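Local coordinates for protein glycerate dehydrogenase (Bacillus sp. 5mfcol3.1, PDB 6P2I) that reduces acyclic imino acids made in situ by a partner oxidase, probably using NADPH as hydride donor, within the D-2-hydroxyacid dehydrogenase family, at residues 184-187 with 188-192; 278-281 with 282-285. All coordinates share one frame; numbering follows the deposited sequence.

Overall arrangement
Both contacts are local turns at the start of a helix, so each closes only a few residues of chain. Following the chain from the N terminus, contact 1 comes first: residues 184-192 leave strand 182-183, at the outer end of the seven-stranded parallel sheet of the NADP-binding domain, and enter helix 186-192. The chain then adds strands 195-198, 223-226, 249-252 and 269-271 to that sheet before residues 278-285 of contact 2 open helix 280-298. The contacts are in series, neither nested nor crossed. Their centres lie about 33 Å apart on opposite sides of the chain's centre, contact 2 facing the second subunit.

Contact 1: residues 184-187 with 188-192; sequences VDIT and ELMKK
Asp185 O accepts from Leu189 N at 2.9 Å, in the carbonyl plane, and the matching bonds from Met190 N to Ile186 O and from Lys191 N to Thr187 O set residues 186-192 winding as an alpha helix. Asp185 is its N-cap: OD1 accepts from Glu188 N at 3.0 Å with an N-H...O angle of 167°, the donor lying nearly on the C-O axis. CG lies between the backbone N and the carbonyl carbon (chi1 74°), which brings OD1 back to the amide of Glu188. A water also joins the two residues, donating to Glu188 OE1 at 2.6 Å and accepting from Asp185 N at 2.9 Å. The extended Glu188 chain crosses Val184 at about a right angle, OE1 resting 3.7 Å from Val184 CG1, while Val184 CG2 meets Leu189 CB at 3.8 Å. On the inner face Ile186 and Met190 run side by side, and with Leu189 they pack against strands of the nucleotide-binding sheet. Glu188 OE2 forms a salt bridge with Lys192 NZ at 3.5 Å, one turn on. Were Glu188 replaced by an alanine, the water would probably lose its carboxylate acceptor, Lys192 its mate and Val184 CG1 part of its cover. The carboxylates of Asp185 and Glu188, OD1 and OE1 4.6 Å apart with planes 87° to each other, are like charges whose repulsion is probably eased by the capped amide, the water and Lys192; the positive N-terminal end of the helix would probably stabilise both.

Contact 2: residues 278-281 with 282-285; sequences YSYE and AREK
The start of helix 280-298 is capped by Ser279, whose OG accepts from Ala282 N at 2.8 Å, while Tyr278 just ahead of the cap reaches Arg283 in the first turn. Ser279 OG sits between the backbone N and the carbonyl carbon, which brings it back over the amide; it also hydrogen-bonds Glu139 OE2 of the second subunit. Ser279 O takes Arg283 N at 3.0 Å in a nearly straight bond, N-H...O 171°, and the turn continues with Lys285 N to Glu281 O and a longer bond, 3.3 Å, from Glu284 N to Tyr280 O. Arg283 carries most of the side-chain contact. Its chain, extended from CG to NE, passes Tyr278 and carries the guanidinium on to Tyr280: CD lies 3.7 Å from Tyr278 CE1, and NH1 donates to Tyr278 OH at 3.0 Å, the oxygen only 5° out of the guanidinium plane. Beyond it, NH2 comes within 3.9 Å of Tyr280 CD1, the two side chains pointing the same way with ring and guanidinium planes 83° apart. Arg283 NE is held by a water at 2.8 Å, which donates to both Tyr280 O and Glu284 OE1. With NH1 and NE gripped at the edge, the guanidinium is probably fixed in its rotation. Glu284 OE1 is also hydrogen-bonded to Tyr11 OH, and Glu281 OE2 makes a salt bridge to Lys143 of the second subunit. Tyr278, Tyr280 and Arg283 pack on Leu136 of the second subunit. The arrangement is that of a serine N-cap with an i to i+5 tyrosine-arginine bond beside it, built into the dimer interface at the first turn of the helix.

Contact 1: residues 184-187 with 188-192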
loop_
_atom_site.group_PDB
_atom_site.type_symbol
_atom_site.label_atom_id
_atom_site.label_comp_id
_atom_site.label_asym_id
_atom_site.label_seq_id
_atom_site.Cartn_x
_atom_site.Cartn_y
_atom_site.Cartn_z
ATOM N N VAL A 184 13.993 13.549 17.022
ATOM C CA VAL A 184 13.228 14.074 18.148
ATOM C C VAL A 184 13.224 13.019 19.249
ATOM O O VAL A 184 13.604 11.868 19.027
ATOM C CB VAL A 184 11.782 14.422 17.739
ATOM C CG1 VAL A 184 11.777 15.460 16.615
ATOM C CG2 VAL A 184 11.053 13.164 17.297
ATOM N N ASP A 185 12.770 13.410 20.444
ATOM C CA ASP A 185 12.556 12.396 21.471
ATOM C C ASP A 185 11.201 11.704 21.260
ATOM O O ASP A 185 10.390 12.110 20.417
ATOM C CB ASP A 185 12.715 12.996 22.881
ATOM C CG ASP A 185 11.546 13.885 23.324
ATOM O OD1 ASP A 185 10.585 14.119 22.570
ATOM O OD2 ASP A 185 11.607 14.376 24.472
ATOM N N ILE A 186 10.972 10.622 22.014
ATOM C CA ILE A 186 9.836 9.749 21.707
ATOM C C ILE A 186 8.512 10.431 22.043
ATOM O O ILE A 186 7.493 10.182 21.381
ATOM C CB ILE A 186 9.980 8.393 22.430
ATOM C CG1 ILE A 186 8.934 7.399 21.927
ATOM C CG2 ILE A 186 9.888 8.557 23.957
ATOM C CD1 ILE A 186 9.432 5.953 21.893
ATOM N N THR A 187 8.500 11.298 23.058
ATOM C CA THR A 187 7.280 12.018 23.404
ATOM C C THR A 187 6.845 12.916 22.255
ATOM O O THR A 187 5.680 12.890 21.836
ATOM C CB THR A 187 7.496 12.835 24.680
ATOM O OG1 THR A 187 7.710 11.947 25.784
ATOM C CG2 THR A 187 6.291 13.718 24.975
ATOM N N GLU A 188 7.774 13.712 21.720
ATOM C CA GLU A 188 7.440 14.530 20.559
ATOM C C GLU A 188 7.061 13.665 19.367
ATOM O O GLU A 188 6.125 13.990 18.632
ATOM C CB GLU A 188 8.593 15.457 20.188
ATOM C CG GLU A 188 8.219 16.376 19.039
ATOM C CD GLU A 188 9.270 17.412 18.728
ATOM O OE1 GLU A 188 10.334 17.399 19.381
ATOM O OE2 GLU A 188 9.024 18.245 17.828
ATOM N N LEU A 189 7.770 12.552 19.157
ATOM C CA LEU A 189 7.418 11.694 18.032
ATOM C C LEU A 189 5.976 11.215 18.142
ATOM O O LEU A 189 5.223 11.259 17.159
ATOM C CB LEU A 189 8.360 10.495 17.952
ATOM C CG LEU A 189 8.273 9.648 16.681
ATOM C CD1 LEU A 189 9.648 9.072 16.356
ATOM C CD2 LEU A 189 7.214 8.518 16.775
ATOM N N MET A 190 5.575 10.757 19.332
ATOM C CA MET A 190 4.215 10.261 19.510
ATOM C C MET A 190 3.192 11.376 19.341
ATOM O O MET A 190 2.099 11.130 18.825
ATOM C CB MET A 190 4.058 9.598 20.882
ATOM C CG MET A 190 4.996 8.408 21.117
ATOM S SD MET A 190 4.768 7.068 19.938
ATOM C CE MET A 190 3.204 6.378 20.483
ATOM N N LYS A 191 3.530 12.602 19.753
ATOM C CA LYS A 191 2.578 13.704 19.657
ATOM C C LYS A 191 2.413 14.185 18.221
ATOM O O LYS A 191 1.304 14.543 17.807
ATOM C CB LYS A 191 3.026 14.870 20.537
ATOM C CG LYS A 191 2.815 14.685 22.029
ATOM C CD LYS A 191 3.391 15.875 22.782
ATOM C CE LYS A 191 3.182 15.761 24.280
ATOM N NZ LYS A 191 4.030 16.740 25.021
ATOM N N LYS A 192 3.501 14.222 17.450
ATOM C CA LYS A 192 3.490 14.937 16.177
ATOM C C LYS A 192 3.281 14.038 14.964
ATOM O O LYS A 192 2.958 14.554 13.889
ATOM C CB LYS A 192 4.799 15.715 15.990
ATOM C CG LYS A 192 5.090 16.758 17.069
ATOM C CD LYS A 192 4.067 17.874 17.078
ATOM C CE LYS A 192 4.749 19.239 17.110
ATOM N NZ LYS A 192 5.727 19.370 18.227
HETATM O O HOH W 1 12.196 16.265 20.754
#

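Contact 2: residues 278-281 with 282-285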
loop_
_atom_site.group_PDB
_atom_site.type_symbol
_atom_site.label_atom_id
_atom_site.label_comp_id
_atom_site.label_asym_id
_atom_site.label_seq_id
_atom_site.Cartn_x
_atom_site.Cartn_y
_atom_site.Cartn_z
ATOM N N TYR A 278 9.300 -11.407 3.202
ATOM C CA TYR A 278 9.489 -12.578 2.343
ATOM C C TYR A 278 9.258 -12.230 0.874
ATOM O O TYR A 278 8.269 -12.620 0.259
ATOM C CB TYR A 278 8.588 -13.727 2.787
ATOM C CG TYR A 278 9.052 -15.066 2.251
ATOM C CD1 TYR A 278 10.398 -15.418 2.284
ATOM C CD2 TYR A 278 8.152 -15.969 1.695
ATOM C CE1 TYR A 278 10.843 -16.628 1.792
ATOM C CE2 TYR A 278 8.590 -17.198 1.197
ATOM C CZ TYR A 278 9.937 -17.518 1.252
ATOM O OH TYR A 278 10.380 -18.720 0.767
ATOM N N SER A 279 10.237 -11.526 0.303
ATOM C CA SER A 279 10.292 -11.287 -1.132
ATOM C C SER A 279 11.304 -12.217 -1.797
ATOM O O SER A 279 12.222 -12.738 -1.157
ATOM C CB SER A 279 10.655 -9.831 -1.444
ATOM O OG SER A 279 12.005 -9.560 -1.075
ATOM N N TYR A 280 11.124 -12.415 -3.108
ATOM C CA TYR A 280 12.128 -13.147 -3.877
ATOM C C TYR A 280 13.504 -12.527 -3.707
ATOM O O TYR A 280 14.508 -13.240 -3.574
ATOM C CB TYR A 280 11.771 -13.159 -5.361
ATOM C CG TYR A 280 10.573 -13.998 -5.726
ATOM C CD1 TYR A 280 10.689 -15.372 -5.899
ATOM C CD2 TYR A 280 9.329 -13.415 -5.896
ATOM C CE1 TYR A 280 9.583 -16.140 -6.252
ATOM C CE2 TYR A 280 8.223 -14.166 -6.246
ATOM C CZ TYR A 280 8.355 -15.532 -6.409
ATOM O OH TYR A 280 7.250 -16.278 -6.755
ATOM N N GLU A 281 13.574 -11.192 -3.748
ATOM C CA GLU A 281 14.864 -10.525 -3.628
ATOM C C GLU A 281 15.453 -10.710 -2.236
ATOM O O GLU A 281 16.661 -10.948 -2.095
ATOM C CB GLU A 281 14.735 -9.034 -3.956
ATOM C CG GLU A 281 14.258 -8.717 -5.371
ATOM C CD GLU A 281 12.739 -8.868 -5.596
ATOM O OE1 GLU A 281 11.974 -9.036 -4.617
ATOM O OE2 GLU A 281 12.306 -8.807 -6.769
ATOM N N ALA A 282 14.622 -10.606 -1.195
ATOM C CA ALA A 282 15.126 -10.710 0.173
ATOM C C ALA A 282 15.652 -12.111 0.470
ATOM O O ALA A 282 16.728 -12.267 1.057
ATOM C CB ALA A 282 14.036 -10.328 1.177
ATOM N N ARG A 283 14.900 -13.149 0.098
ATOM C CA ARG A 283 15.356 -14.488 0.468
ATOM C C ARG A 283 16.623 -14.864 -0.281
ATOM O O ARG A 283 17.451 -15.610 0.248
ATOM C CB ARG A 283 14.245 -15.520 0.232
ATOM C CG ARG A 283 13.949 -15.832 -1.226
ATOM C CD ARG A 283 12.869 -16.892 -1.347
ATOM N NE ARG A 283 12.732 -17.389 -2.712
ATOM C CZ ARG A 283 11.928 -18.385 -3.061
ATOM N NH1 ARG A 283 11.168 -18.987 -2.148
ATOM N NH2 ARG A 283 11.878 -18.776 -4.325
ATOM N N GLU A 284 16.815 -14.343 -1.495
ATOM C CA GLU A 284 18.081 -14.580 -2.184
ATOM C C GLU A 284 19.218 -13.832 -1.496
ATOM O O GLU A 284 20.292 -14.401 -1.257
ATOM C CB GLU A 284 17.977 -14.185 -3.659
ATOM C CG GLU A 284 18.824 -15.059 -4.581
ATOM C CD GLU A 284 18.362 -16.518 -4.628
ATOM O OE1 GLU A 284 17.219 -16.812 -4.210
ATOM O OE2 GLU A 284 19.141 -17.377 -5.098
ATOM N N LYS A 285 19.003 -12.556 -1.172
ATOM C CA LYS A 285 20.013 -11.801 -0.440
ATOM C C LYS A 285 20.346 -12.471 0.882
ATOM O O LYS A 285 21.497 -12.434 1.328
ATOM C CB LYS A 285 19.533 -10.372 -0.191
ATOM C CG LYS A 285 19.694 -9.459 -1.383
ATOM C CD LYS A 285 18.968 -8.129 -1.123
ATOM C CE LYS A 285 19.472 -7.012 -2.005
ATOM N NZ LYS A 285 18.813 -5.730 -1.616
HETATM O O HOH W 2 14.320 -15.867 -4.474
#